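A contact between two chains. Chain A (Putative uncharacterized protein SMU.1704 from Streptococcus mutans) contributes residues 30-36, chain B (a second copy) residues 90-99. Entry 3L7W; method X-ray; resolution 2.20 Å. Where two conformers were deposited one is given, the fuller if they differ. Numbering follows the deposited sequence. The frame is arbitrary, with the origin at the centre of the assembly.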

# COMPACT_ATOMS: atom_id res chain seq x y z
N GLN A 30 9.86 -1.31 16.04
CA GLN A 30 10.97 -0.51 15.54
C GLN A 30 11.24 -0.72 14.06
O GLN A 30 11.60 0.22 13.34
CB GLN A 30 12.23 -0.77 16.35
CG GLN A 30 12.17 -0.12 17.71
CD GLN A 30 11.96 1.37 17.60
OE1 GLN A 30 12.80 2.08 17.05
NE2 GLN A 30 10.84 1.87 18.11
N THR A 31 11.07 -1.94 13.59
CA THR A 31 11.37 -2.22 12.20
C THR A 31 10.21 -1.76 11.35
O THR A 31 10.38 -1.29 10.23
CB THR A 31 11.63 -3.70 11.95
OG1 THR A 31 12.94 -4.02 12.41
CG2 THR A 31 11.53 -4.00 10.47
N ILE A 32 9.01 -1.89 11.89
CA ILE A 32 7.83 -1.46 11.17
C ILE A 32 7.77 0.08 11.08
O ILE A 32 7.27 0.62 10.09
CB ILE A 32 6.55 -2.03 11.77
CG1 ILE A 32 6.47 -3.53 11.49
CG2 ILE A 32 5.34 -1.35 11.18
CD1 ILE A 32 5.23 -4.20 12.04
N LYS A 33 8.27 0.76 12.11
CA LYS A 33 8.29 2.22 12.14
C LYS A 33 9.18 2.75 11.04
O LYS A 33 9.14 3.94 10.72
CB LYS A 33 8.82 2.73 13.48
CG LYS A 33 7.76 3.01 14.53
CD LYS A 33 8.42 3.52 15.81
CE LYS A 33 7.40 4.03 16.81
NZ LYS A 33 6.46 2.96 17.21
N LEU A 34 9.98 1.87 10.47
CA LEU A 34 10.83 2.22 9.35
C LEU A 34 10.01 2.62 8.11
O LEU A 34 10.44 3.43 7.31
CB LEU A 34 11.76 1.06 9.02
CG LEU A 34 13.25 1.21 9.36
CD1 LEU A 34 13.51 2.25 10.46
CD2 LEU A 34 13.85 -0.14 9.70
N ILE A 35 8.84 2.03 7.96
CA ILE A 35 8.02 2.33 6.80
C ILE A 35 6.65 2.86 7.20
O ILE A 35 5.98 3.50 6.40
CB ILE A 35 7.86 1.13 5.83
CG1 ILE A 35 7.01 1.55 4.63
CG2 ILE A 35 7.23 -0.10 6.54
CD1 ILE A 35 7.37 0.86 3.35
N ALA A 36 6.25 2.61 8.44
CA ALA A 36 4.90 2.96 8.87
C ALA A 36 4.89 3.94 10.03
O ALA A 36 5.77 3.93 10.88
CB ALA A 36 4.11 1.70 9.24
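Chain B 90-99: VYKMTIDGIV

How does chain B lie on chain A? Residues 90-99 of chain B are helical throughout, part of a helix that begins before Val90(B) and continues past Val99(B). The chain A stretch begins in a helix that started earlier in the chain and goes over into loop or turn by Ile35(A). The two segments run in opposite senses: the CA of Thr31(A) lies 7.4 Å from the CA of Ile98(B), while the CA of Ile35(A) lies 6.7 Å from the CA of Thr94(B). One step of four residues along chain A is thus matched by one helical turn backwards along chain B. Together the stretches bury 303 Å².

What does Ile35(A) rest against? It gives up 109 Å², the largest share of any residue here, and its CA-to-CB bond points toward the chain B helix. With chi1 at t, its side chain reaches one turn of that helix and meets three residues there. Its CD1 comes 3.3 Å from the backbone O of Tyr91(B), 3.5 Å from CB of Thr94(B) and 3.3 Å from CG1 of Ile95(B). The same CD1 approaches the Tyr91(B) ring obliquely, 3.9 Å from its CD1. The short approach to the Tyr91(B) carbonyl is van der Waals packing, because the CD1 methyl is no hydrogen-bond donor; the oxygen itself accepts the backbone N of Ile95(B) at 2.9 Å.

How does Ile98(B) answer from the other chain? It covers 74 Å², the most on chain B, and also points toward its partner. Its CD1 lies 3.7 Å from CG2 of Ile35(A), 4.4 Å from CB of Leu34(A) and 3.3 Å from the backbone O of Thr31(A), so this one methyl touches both ends of the turn. That turn is held by the backbone N of Leu34(A), bonded to O of Thr31(A) at 3.2 Å. Beside it, CG2 of Thr31(A) packs 3.8 Å from CG2 of Ile98(B).

Do the two threonines bring polar bonds into the contact? No hydrogen bond crosses between the stretches. Thr94(B), with chi1 at m, turns OG1 back to the O of Val90(B), 2.7 Å away, within its own helix. Its CG2 stands 4.5 Å from the O of Leu34(A), a loose contact at most. The OG1 of Thr31(A) is bonded elsewhere in the structure. Both hydroxyls are satisfied away from the contact; the side chains of the two threonines meet the other chain through carbon, while the backbone O of Thr31(A) also lies against the CD1 methyl of Ile98(B). The contact is one of apolar packing.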

# COMPACT_ATOMS: atom_id res chain seq x y z
N VAL B 90 10.23 3.30 -3.37
CA VAL B 90 10.76 3.23 -2.01
C VAL B 90 9.85 2.41 -1.09
O VAL B 90 10.32 1.55 -0.36
CB VAL B 90 10.94 4.65 -1.42
CG1 VAL B 90 11.12 4.58 0.08
CG2 VAL B 90 12.13 5.33 -2.07
N TYR B 91 8.56 2.69 -1.12
CA TYR B 91 7.59 1.96 -0.33
C TYR B 91 7.76 0.48 -0.59
O TYR B 91 7.92 -0.31 0.33
CB TYR B 91 6.20 2.36 -0.77
CG TYR B 91 5.03 1.90 0.08
CD1 TYR B 91 4.64 2.62 1.20
CD2 TYR B 91 4.26 0.82 -0.31
CE1 TYR B 91 3.53 2.23 1.95
CE2 TYR B 91 3.16 0.43 0.43
CZ TYR B 91 2.79 1.14 1.55
OH TYR B 91 1.68 0.75 2.27
N LYS B 92 7.73 0.11 -1.87
CA LYS B 92 7.84 -1.27 -2.26
C LYS B 92 9.13 -1.89 -1.76
O LYS B 92 9.09 -2.94 -1.14
CB LYS B 92 7.79 -1.41 -3.78
CG LYS B 92 6.39 -1.47 -4.34
CD LYS B 92 6.44 -1.83 -5.82
CE LYS B 92 7.43 -0.94 -6.55
NZ LYS B 92 7.35 -1.05 -8.04
N MSE B 93 10.27 -1.25 -2.04
CA MSE B 93 11.52 -1.85 -1.67
C MSE B 93 11.62 -1.96 -0.16
O MSE B 93 12.18 -2.92 0.35
CB MSE B 93 12.67 -1.02 -2.23
CG MSE B 93 12.65 -0.98 -3.73
SE MSE B 93 13.94 0.32 -4.30
CE MSE B 93 15.52 -0.60 -3.78
N THR B 94 11.07 -0.99 0.53
CA THR B 94 11.19 -0.97 1.97
C THR B 94 10.38 -2.11 2.55
O THR B 94 10.86 -2.83 3.41
CB THR B 94 10.78 0.38 2.51
OG1 THR B 94 11.67 1.36 1.96
CG2 THR B 94 10.90 0.39 4.03
N ILE B 95 9.16 -2.28 2.06
CA ILE B 95 8.33 -3.39 2.47
C ILE B 95 9.01 -4.72 2.13
O ILE B 95 9.19 -5.58 2.99
CB ILE B 95 6.95 -3.29 1.83
CG1 ILE B 95 6.20 -2.14 2.51
CG2 ILE B 95 6.19 -4.59 1.99
CD1 ILE B 95 4.77 -2.04 2.07
N ASP B 96 9.43 -4.86 0.89
CA ASP B 96 10.09 -6.09 0.46
C ASP B 96 11.38 -6.30 1.23
O ASP B 96 11.73 -7.43 1.57
CB ASP B 96 10.36 -6.04 -1.04
CG ASP B 96 9.10 -6.18 -1.86
OD1 ASP B 96 8.04 -6.53 -1.30
OD2 ASP B 96 9.18 -5.95 -3.08
N GLY B 97 12.08 -5.21 1.50
CA GLY B 97 13.31 -5.26 2.27
C GLY B 97 13.04 -5.76 3.68
O GLY B 97 13.79 -6.58 4.22
N ILE B 98 11.98 -5.25 4.29
CA ILE B 98 11.62 -5.67 5.62
C ILE B 98 11.18 -7.13 5.55
O ILE B 98 11.67 -7.98 6.28
CB ILE B 98 10.48 -4.83 6.18
CG1 ILE B 98 10.98 -3.42 6.51
CG2 ILE B 98 9.90 -5.48 7.43
CD1 ILE B 98 9.94 -2.55 7.20
N VAL B 99 10.26 -7.40 4.63
CA VAL B 99 9.74 -8.73 4.46
C VAL B 99 10.80 -9.78 4.20
O VAL B 99 10.72 -10.89 4.73
CB VAL B 99 8.68 -8.76 3.37
CG1 VAL B 99 8.40 -10.21 2.94
CG2 VAL B 99 7.42 -8.09 3.89